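Long-range contacts in hypothetical protein (Chromobacterium violaceum, PDB 2O3I), which is of unknown function but belongs to the DUF917 proteins, with S-Me-THD-like N- and C-terminal domains: residues 51-56 against 128-133; 143-148 against 220-225. The protein carries 2 engineered substitutions. All coordinates share one frame; numbering follows the deposited sequence.

Contact 1 (51-56 against 128-133)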
ATOM      1  N   VAL A  51     -20.559 -15.145 -23.120  1.00 28.62           N
ATOM      2  CA  VAL A  51     -20.101 -15.965 -22.000  1.00 30.02           C
ATOM      3  C   VAL A  51     -19.581 -17.280 -22.562  1.00 29.39           C
ATOM      4  O   VAL A  51     -20.292 -17.963 -23.290  1.00 29.22           O
ATOM      5  CB  VAL A  51     -21.241 -16.296 -21.020  1.00 31.56           C
ATOM      6  CG1 VAL A  51     -20.669 -17.025 -19.803  1.00 28.69           C
ATOM      7  CG2 VAL A  51     -21.981 -15.024 -20.620  1.00 29.80           C
ATOM      8  N   VAL A  52     -18.349 -17.638 -22.215  1.00 29.72           N
ATOM      9  CA  VAL A  52     -17.738 -18.869 -22.712  1.00 30.60           C
ATOM     10  C   VAL A  52     -17.349 -19.841 -21.593  1.00 31.38           C
ATOM     11  O   VAL A  52     -17.135 -19.435 -20.444  1.00 29.35           O
ATOM     12  CB  VAL A  52     -16.463 -18.552 -23.541  1.00 31.19           C
ATOM     13  CG1 VAL A  52     -16.812 -17.654 -24.724  1.00 30.75           C
ATOM     14  CG2 VAL A  52     -15.425 -17.868 -22.663  1.00 30.30           C
ATOM     15  N   ASP A  53     -17.267 -21.127 -21.928  1.00 32.50           N
ATOM     16  CA  ASP A  53     -16.865 -22.129 -20.949  1.00 32.79           C
ATOM     17  C   ASP A  53     -15.346 -22.130 -20.896  1.00 31.37           C
ATOM     18  O   ASP A  53     -14.682 -21.676 -21.829  1.00 27.49           O
ATOM     19  CB  ASP A  53     -17.374 -23.517 -21.330  1.00 36.53           C
ATOM     20  CG  ASP A  53     -18.892 -23.600 -21.334  1.00 42.16           C
ATOM     21  OD1 ASP A  53     -19.488 -23.515 -22.433  1.00 42.84           O
ATOM     22  OD2 ASP A  53     -19.488 -23.737 -20.235  1.00 43.36           O
ATOM     23  N   VAL A  54     -14.800 -22.628 -19.795  1.00 30.33           N
ATOM     24  CA  VAL A  54     -13.359 -22.665 -19.619  1.00 31.46           C
ATOM     25  C   VAL A  54     -12.627 -23.267 -20.820  1.00 32.39           C
ATOM     26  O   VAL A  54     -11.624 -22.716 -21.269  1.00 30.18           O
ATOM     27  CB  VAL A  54     -12.981 -23.448 -18.336  1.00 30.66           C
ATOM     28  CG1 VAL A  54     -11.467 -23.518 -18.188  1.00 29.08           C
ATOM     29  CG2 VAL A  54     -13.606 -22.776 -17.111  1.00 28.81           C
ATOM     30  N   ASP A  55     -13.133 -24.383 -21.345  1.00 35.11           N
ATOM     31  CA  ASP A  55     -12.493 -25.053 -22.483  1.00 38.79           C
ATOM     32  C   ASP A  55     -12.628 -24.297 -23.805  1.00 39.57           C
ATOM     33  O   ASP A  55     -12.034 -24.688 -24.814  1.00 41.45           O
ATOM     34  CB  ASP A  55     -13.049 -26.476 -22.658  1.00 41.92           C
ATOM     35  CG  ASP A  55     -12.743 -27.384 -21.472  1.00 43.51           C
ATOM     36  OD1 ASP A  55     -11.580 -27.414 -21.014  1.00 45.19           O
ATOM     37  OD2 ASP A  55     -13.668 -28.083 -21.003  1.00 47.24           O
ATOM     38  N   GLU A  56     -13.408 -23.222 -23.805  1.00 38.63           N
ATOM     39  CA  GLU A  56     -13.595 -22.416 -25.005  1.00 37.80           C
ATOM     40  C   GLU A  56     -12.717 -21.170 -24.952  1.00 35.82           C
ATOM     41  O   GLU A  56     -12.415 -20.567 -25.984  1.00 35.10           O
ATOM     42  CB  GLU A  56     -15.061 -22.000 -25.145  1.00 39.58           C
ATOM     43  CG  GLU A  56     -16.011 -23.166 -25.303  1.00 45.20           C
ATOM     44  CD  GLU A  56     -17.455 -22.732 -25.431  1.00 48.24           C
ATOM     45  OE1 GLU A  56     -17.945 -22.014 -24.531  1.00 49.88           O
ATOM     46  OE2 GLU A  56     -18.105 -23.117 -26.427  1.00 50.44           O
ATOM     47  N   VAL A 128     -16.702 -13.244 -20.921  1.00 27.66           N
ATOM     48  CA  VAL A 128     -16.639 -13.590 -19.505  1.00 27.91           C
ATOM     49  C   VAL A 128     -16.681 -15.111 -19.402  1.00 26.20           C
ATOM     50  O   VAL A 128     -17.437 -15.767 -20.117  1.00 25.29           O
ATOM     51  CB  VAL A 128     -17.827 -12.965 -18.732  1.00 28.66           C
ATOM     52  CG1 VAL A 128     -19.133 -13.345 -19.404  1.00 32.88           C
ATOM     53  CG2 VAL A 128     -17.816 -13.430 -17.278  1.00 27.09           C
ATOM     54  N   VAL A 129     -15.852 -15.675 -18.530  1.00 24.26           N
ATOM     55  CA  VAL A 129     -15.807 -17.123 -18.366  1.00 22.08           C
ATOM     56  C   VAL A 129     -16.920 -17.602 -17.437  1.00 22.19           C
ATOM     57  O   VAL A 129     -17.182 -16.979 -16.415  1.00 22.54           O
ATOM     58  CB  VAL A 129     -14.435 -17.551 -17.812  1.00 21.76           C
ATOM     59  CG1 VAL A 129     -14.397 -19.059 -17.591  1.00 22.25           C
ATOM     60  CG2 VAL A 129     -13.342 -17.120 -18.784  1.00 18.72           C
ATOM     61  N   ASP A 130     -17.584 -18.698 -17.803  1.00 22.62           N
ATOM     62  CA  ASP A 130     -18.669 -19.246 -16.988  1.00 20.34           C
ATOM     63  C   ASP A 130     -18.013 -20.027 -15.873  1.00 20.41           C
ATOM     64  O   ASP A 130     -17.923 -21.256 -15.924  1.00 21.77           O
ATOM     65  CB  ASP A 130     -19.578 -20.161 -17.832  1.00 20.19           C
ATOM     66  CG  ASP A 130     -20.845 -20.597 -17.081  1.00 22.46           C
ATOM     67  OD1 ASP A 130     -21.074 -20.124 -15.948  1.00 21.25           O
ATOM     68  OD2 ASP A 130     -21.624 -21.411 -17.626  1.00 24.33           O
ATOM     69  N   ALA A 131     -17.550 -19.292 -14.864  1.00 20.45           N
ATOM     70  CA  ALA A 131     -16.860 -19.872 -13.724  1.00 19.95           C
ATOM     71  C   ALA A 131     -16.419 -18.769 -12.784  1.00 20.36           C
ATOM     72  O   ALA A 131     -16.616 -17.589 -13.066  1.00 21.67           O
ATOM     73  CB  ALA A 131     -15.628 -20.638 -14.204  1.00 15.80           C
ATOM     74  N   ASP A 132     -15.827 -19.171 -11.657  1.00 19.61           N
ATOM     75  CA  ASP A 132     -15.270 -18.250 -10.681  1.00 19.61           C
ATOM     76  C   ASP A 132     -14.407 -19.036  -9.697  1.00 19.20           C
ATOM     77  O   ASP A 132     -14.365 -20.267  -9.742  1.00 18.43           O
ATOM     78  CB  ASP A 132     -16.353 -17.442  -9.951  1.00 19.75           C
ATOM     79  CG  ASP A 132     -17.173 -18.277  -9.006  1.00 21.04           C
ATOM     80  OD1 ASP A 132     -18.310 -18.620  -9.374  1.00 19.66           O
ATOM     81  OD2 ASP A 132     -16.680 -18.587  -7.893  1.00 22.51           O
ATOM     82  N   GLY A 133     -13.723 -18.322  -8.814  1.00 19.10           N
ATOM     83  CA  GLY A 133     -12.815 -18.953  -7.870  1.00 19.65           C
ATOM     84  C   GLY A 133     -13.275 -19.842  -6.724  1.00 20.63           C
ATOM     85  O   GLY A 133     -12.421 -20.396  -6.027  1.00 21.07           O
TER
HETATM   86  O   HOH W   1     -17.020 -23.192 -17.796  1.00 25.72           O

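Contact 2 (143-148 against 220-225)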
HETATM    1  N   MSE A 143      -8.757 -18.190  -0.385  1.00 26.47           N
HETATM    2  CA  MSE A 143      -9.837 -19.165  -0.423  1.00 27.44           C
HETATM    3  C   MSE A 143     -10.351 -19.376  -1.842  1.00 25.32           C
HETATM    4  O   MSE A 143     -11.222 -20.210  -2.071  1.00 24.26           O
HETATM    5  CB  MSE A 143     -10.970 -18.742   0.527  1.00 28.59           C
HETATM    6  CG  MSE A 143     -10.693 -19.137   1.983  1.00 34.92           C
HETATM    7 SE   MSE A 143     -11.624 -18.122   3.365  1.00 44.47          SE
HETATM    8  CE  MSE A 143     -10.199 -16.907   3.821  1.00 36.97           C
ATOM      9  N   LEU A 144      -9.804 -18.623  -2.792  1.00 22.94           N
ATOM     10  CA  LEU A 144     -10.194 -18.765  -4.192  1.00 23.23           C
ATOM     11  C   LEU A 144      -9.235 -19.734  -4.871  1.00 20.98           C
ATOM     12  O   LEU A 144      -8.050 -19.773  -4.538  1.00 21.08           O
ATOM     13  CB  LEU A 144     -10.153 -17.413  -4.907  1.00 21.63           C
ATOM     14  CG  LEU A 144     -11.109 -16.353  -4.359  1.00 21.80           C
ATOM     15  CD1 LEU A 144     -10.981 -15.080  -5.175  1.00 18.77           C
ATOM     16  CD2 LEU A 144     -12.539 -16.882  -4.412  1.00 21.08           C
ATOM     17  N   THR A 145      -9.739 -20.511  -5.825  1.00 21.67           N
ATOM     18  CA  THR A 145      -8.901 -21.492  -6.515  1.00 22.51           C
ATOM     19  C   THR A 145      -7.703 -20.898  -7.254  1.00 23.68           C
ATOM     20  O   THR A 145      -6.708 -21.597  -7.490  1.00 23.45           O
ATOM     21  CB  THR A 145      -9.740 -22.347  -7.484  1.00 22.98           C
ATOM     22  OG1 THR A 145     -10.500 -21.505  -8.352  1.00 20.32           O
ATOM     23  CG2 THR A 145     -10.686 -23.234  -6.700  1.00 21.92           C
ATOM     24  N   TYR A 146      -7.789 -19.613  -7.601  1.00 21.39           N
ATOM     25  CA  TYR A 146      -6.698 -18.924  -8.295  1.00 21.79           C
ATOM     26  C   TYR A 146      -5.439 -19.018  -7.435  1.00 22.69           C
ATOM     27  O   TYR A 146      -4.345 -19.317  -7.929  1.00 21.15           O
ATOM     28  CB  TYR A 146      -7.034 -17.436  -8.509  1.00 21.44           C
ATOM     29  CG  TYR A 146      -8.328 -17.155  -9.243  1.00 20.70           C
ATOM     30  CD1 TYR A 146      -8.442 -17.371 -10.619  1.00 21.05           C
ATOM     31  CD2 TYR A 146      -9.438 -16.670  -8.560  1.00 19.67           C
ATOM     32  CE1 TYR A 146      -9.638 -17.109 -11.293  1.00 22.84           C
ATOM     33  CE2 TYR A 146     -10.633 -16.404  -9.222  1.00 23.41           C
ATOM     34  CZ  TYR A 146     -10.731 -16.626 -10.586  1.00 23.85           C
ATOM     35  OH  TYR A 146     -11.927 -16.386 -11.230  1.00 22.46           O
ATOM     36  N   ALA A 147      -5.604 -18.755  -6.142  1.00 21.72           N
ATOM     37  CA  ALA A 147      -4.495 -18.803  -5.199  1.00 21.72           C
ATOM     38  C   ALA A 147      -3.959 -20.228  -4.990  1.00 22.18           C
ATOM     39  O   ALA A 147      -2.747 -20.436  -4.905  1.00 24.29           O
ATOM     40  CB  ALA A 147      -4.927 -18.196  -3.863  1.00 21.09           C
ATOM     41  N   ALA A 148      -4.858 -21.204  -4.914  1.00 21.30           N
ATOM     42  CA  ALA A 148      -4.458 -22.595  -4.716  1.00 20.97           C
ATOM     43  C   ALA A 148      -3.677 -23.120  -5.918  1.00 21.13           C
ATOM     44  O   ALA A 148      -2.688 -23.851  -5.763  1.00 17.72           O
ATOM     45  CB  ALA A 148      -5.691 -23.467  -4.470  1.00 20.94           C
ATOM     46  N   LEU A 220      -9.359 -22.688 -12.599  1.00 27.96           N
ATOM     47  CA  LEU A 220     -10.798 -22.585 -12.436  1.00 27.62           C
ATOM     48  C   LEU A 220     -11.474 -23.958 -12.406  1.00 27.78           C
ATOM     49  O   LEU A 220     -12.182 -24.331 -13.343  1.00 26.85           O
ATOM     50  CB  LEU A 220     -11.397 -21.736 -13.570  1.00 31.30           C
ATOM     51  CG  LEU A 220     -11.194 -20.208 -13.589  1.00 33.72           C
ATOM     52  CD1 LEU A 220      -9.727 -19.863 -13.642  1.00 37.95           C
ATOM     53  CD2 LEU A 220     -11.886 -19.615 -14.806  1.00 34.36           C
ATOM     54  N   PRO A 221     -11.257 -24.736 -11.331  1.00 25.23           N
ATOM     55  CA  PRO A 221     -11.906 -26.051 -11.285  1.00 24.42           C
ATOM     56  C   PRO A 221     -13.417 -25.997 -11.039  1.00 25.56           C
ATOM     57  O   PRO A 221     -14.127 -26.958 -11.342  1.00 26.74           O
ATOM     58  CB  PRO A 221     -11.159 -26.769 -10.166  1.00 23.17           C
ATOM     59  CG  PRO A 221     -10.724 -25.638  -9.265  1.00 23.83           C
ATOM     60  CD  PRO A 221     -10.271 -24.593 -10.245  1.00 23.51           C
ATOM     61  N   VAL A 222     -13.912 -24.885 -10.496  1.00 24.69           N
ATOM     62  CA  VAL A 222     -15.346 -24.753 -10.233  1.00 24.86           C
ATOM     63  C   VAL A 222     -15.992 -24.028 -11.410  1.00 25.19           C
ATOM     64  O   VAL A 222     -15.837 -22.816 -11.586  1.00 23.75           O
ATOM     65  CB  VAL A 222     -15.595 -23.996  -8.924  1.00 25.98           C
ATOM     66  CG1 VAL A 222     -17.083 -24.034  -8.567  1.00 22.51           C
ATOM     67  CG2 VAL A 222     -14.760 -24.623  -7.810  1.00 23.42           C
ATOM     68  N   ARG A 223     -16.746 -24.781 -12.203  1.00 25.36           N
ATOM     69  CA  ARG A 223     -17.345 -24.242 -13.417  1.00 25.18           C
ATOM     70  C   ARG A 223     -18.862 -24.192 -13.537  1.00 23.01           C
ATOM     71  O   ARG A 223     -19.587 -24.837 -12.781  1.00 20.94           O
ATOM     72  CB  ARG A 223     -16.772 -25.019 -14.597  1.00 26.33           C
ATOM     73  CG  ARG A 223     -15.272 -25.157 -14.490  1.00 26.58           C
ATOM     74  CD  ARG A 223     -14.691 -25.998 -15.590  1.00 28.81           C
ATOM     75  NE  ARG A 223     -13.234 -26.002 -15.514  1.00 31.14           N
ATOM     76  CZ  ARG A 223     -12.438 -26.604 -16.394  1.00 32.50           C
ATOM     77  NH1 ARG A 223     -12.959 -27.260 -17.428  1.00 29.05           N
ATOM     78  NH2 ARG A 223     -11.120 -26.542 -16.240  1.00 31.02           N
ATOM     79  N   GLY A 224     -19.319 -23.415 -14.519  1.00 21.75           N
ATOM     80  CA  GLY A 224     -20.744 -23.265 -14.772  1.00 21.82           C
ATOM     81  C   GLY A 224     -21.455 -22.498 -13.678  1.00 20.50           C
ATOM     82  O   GLY A 224     -22.672 -22.565 -13.555  1.00 18.87           O
ATOM     83  N   THR A 225     -20.689 -21.745 -12.897  1.00 21.74           N
ATOM     84  CA  THR A 225     -21.243 -20.976 -11.787  1.00 22.13           C
ATOM     85  C   THR A 225     -22.077 -19.783 -12.226  1.00 21.89           C
ATOM     86  O   THR A 225     -23.019 -19.390 -11.536  1.00 22.71           O
ATOM     87  CB  THR A 225     -20.125 -20.481 -10.868  1.00 22.82           C
ATOM     88  OG1 THR A 225     -19.228 -19.644 -11.614  1.00 22.73           O
ATOM     89  CG2 THR A 225     -19.361 -21.668 -10.289  1.00 19.03           C
TER
HETATM   90  O   HOH W   2     -12.616 -22.413  -9.724  1.00 23.98           O

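Contact 1 (51-56 against 128-133)
The carbonyl O of Val52 is held by the strand beside it. It accepts a hydrogen bond from Asp130 N at 2.8 Å, with an N-H...O angle of 159°. The CA of Val129 adds a weaker CA-H...O contact to the same oxygen at 3.4 Å. In return, Val52 N donates to Val128 O at 3.0 Å. This is parallel beta pairing, with Val51 beside Val128 and Val52 beside Val129.

The paired valines split between two sheet faces. On one, Val51 and Val128 lie side by side, with CG2 of Val51 3.5 Å from CG1 of Val128. Chi1 of Val128 (53°) sets CG1 between the backbone N and the carbonyl carbon, where it meets Val51 CG2. Val52 and Val129 point to the opposite face. In the turn that follows, Val54 CG2 packs 3.8 Å from Val129 CG1 and also meets Ala131 CB.

Past Val52 and Val129 a water continues the link. It donates to Asp130 O at 2.8 Å and accepts from Val54 N at 3.0 Å. Asp130 centres an inverse gamma turn. Its OD2 lies 4.1 Å from Asp53 OD2, a likely repulsive approach; Asp130 OD2 is hydrogen-bonded to Ser227 OG.

The pair belongs to a mixed sheet: strand 3-5 flanks strand 49-52, strand 101-105 flanks strand 127-129, and Ala117 of helix 111-124 packs on Val128.

Contact 2 (143-148 against 220-225)
A helix start packs here against the loop between two other helices. Helix 145-148, with Leu144 at its N-cap, meets residues 220-225, which join helix 213-219 to helix 225-237. The contact joins the S-Me-THD-like N-terminal domain to the C-terminal one. It is mostly buried and largely apolar.

Thr145 and Pro221 reach toward each other, tip to tip. Thr145 CG2 touches Pro221 CG at 3.5 Å, and Thr145 CB lies 3.6 Å from Pro221 CD. The Pro221 ring therefore meets both the methyl and the branching carbon of the threonine.

The other branch of the side chain is the hydroxyl. Thr145 OG1 stands between the backbone N and the carbonyl carbon (chi1 52°), with Pro221 CD 3.6 Å away. A water donates to Thr145 OG1 at 2.7 Å and accepts from Val222 N at 2.9 Å, so it bridges the helix start to the loop backbone. The single hydroxyl proton is left to two carbonyls, Ala219 O and Gly133 O. It can be shared or alternate between them, and Ala219 O is the stronger partner. Thr145 OG1 thus has three polar partners within a buried residue.

Tyr146 and Leu220 form the second apolar patch. Leu220 CD1 approaches Tyr146 CE1 to 3.6 Å and meets the ring obliquely. Tyr146 OH is hydrogen-bonded to Ala106 O, outside the two segments. Trp209 of strand 203-211 stacks with the ring, and Val105 of strand 101-105 touches both Tyr146 and Leu220.

The loop also braces itself. Arg223 NH2 is hydrogen-bonded to Gly217 O. Arg223 NE donates to Leu220 O at 2.9 Å with an N-H...O angle of 170°, and that oxygen lies in the guanidinium plane.

Both segments of contact 1 come earlier in the chain than those of contact 2, and the contact centres are 11 Å apart on the same side of the chain's centre. Strand 127-129 of contact 1 leads on to helix 145-148 of contact 2. The two also touch directly. Gly133 O lies 2.7 Å from Thr145 N, and Asp132 OD1 lies 2.6 Å from Thr225 OG1; both are probable hydrogen bonds. The chain leaving the C-terminal end of strand 127-129, inside the sheet, is thus tied to helix 145-148 and to the start of helix 225-237. Contact 1 stays within the N-terminal domain, while contact 2 connects that domain to the C-terminal one.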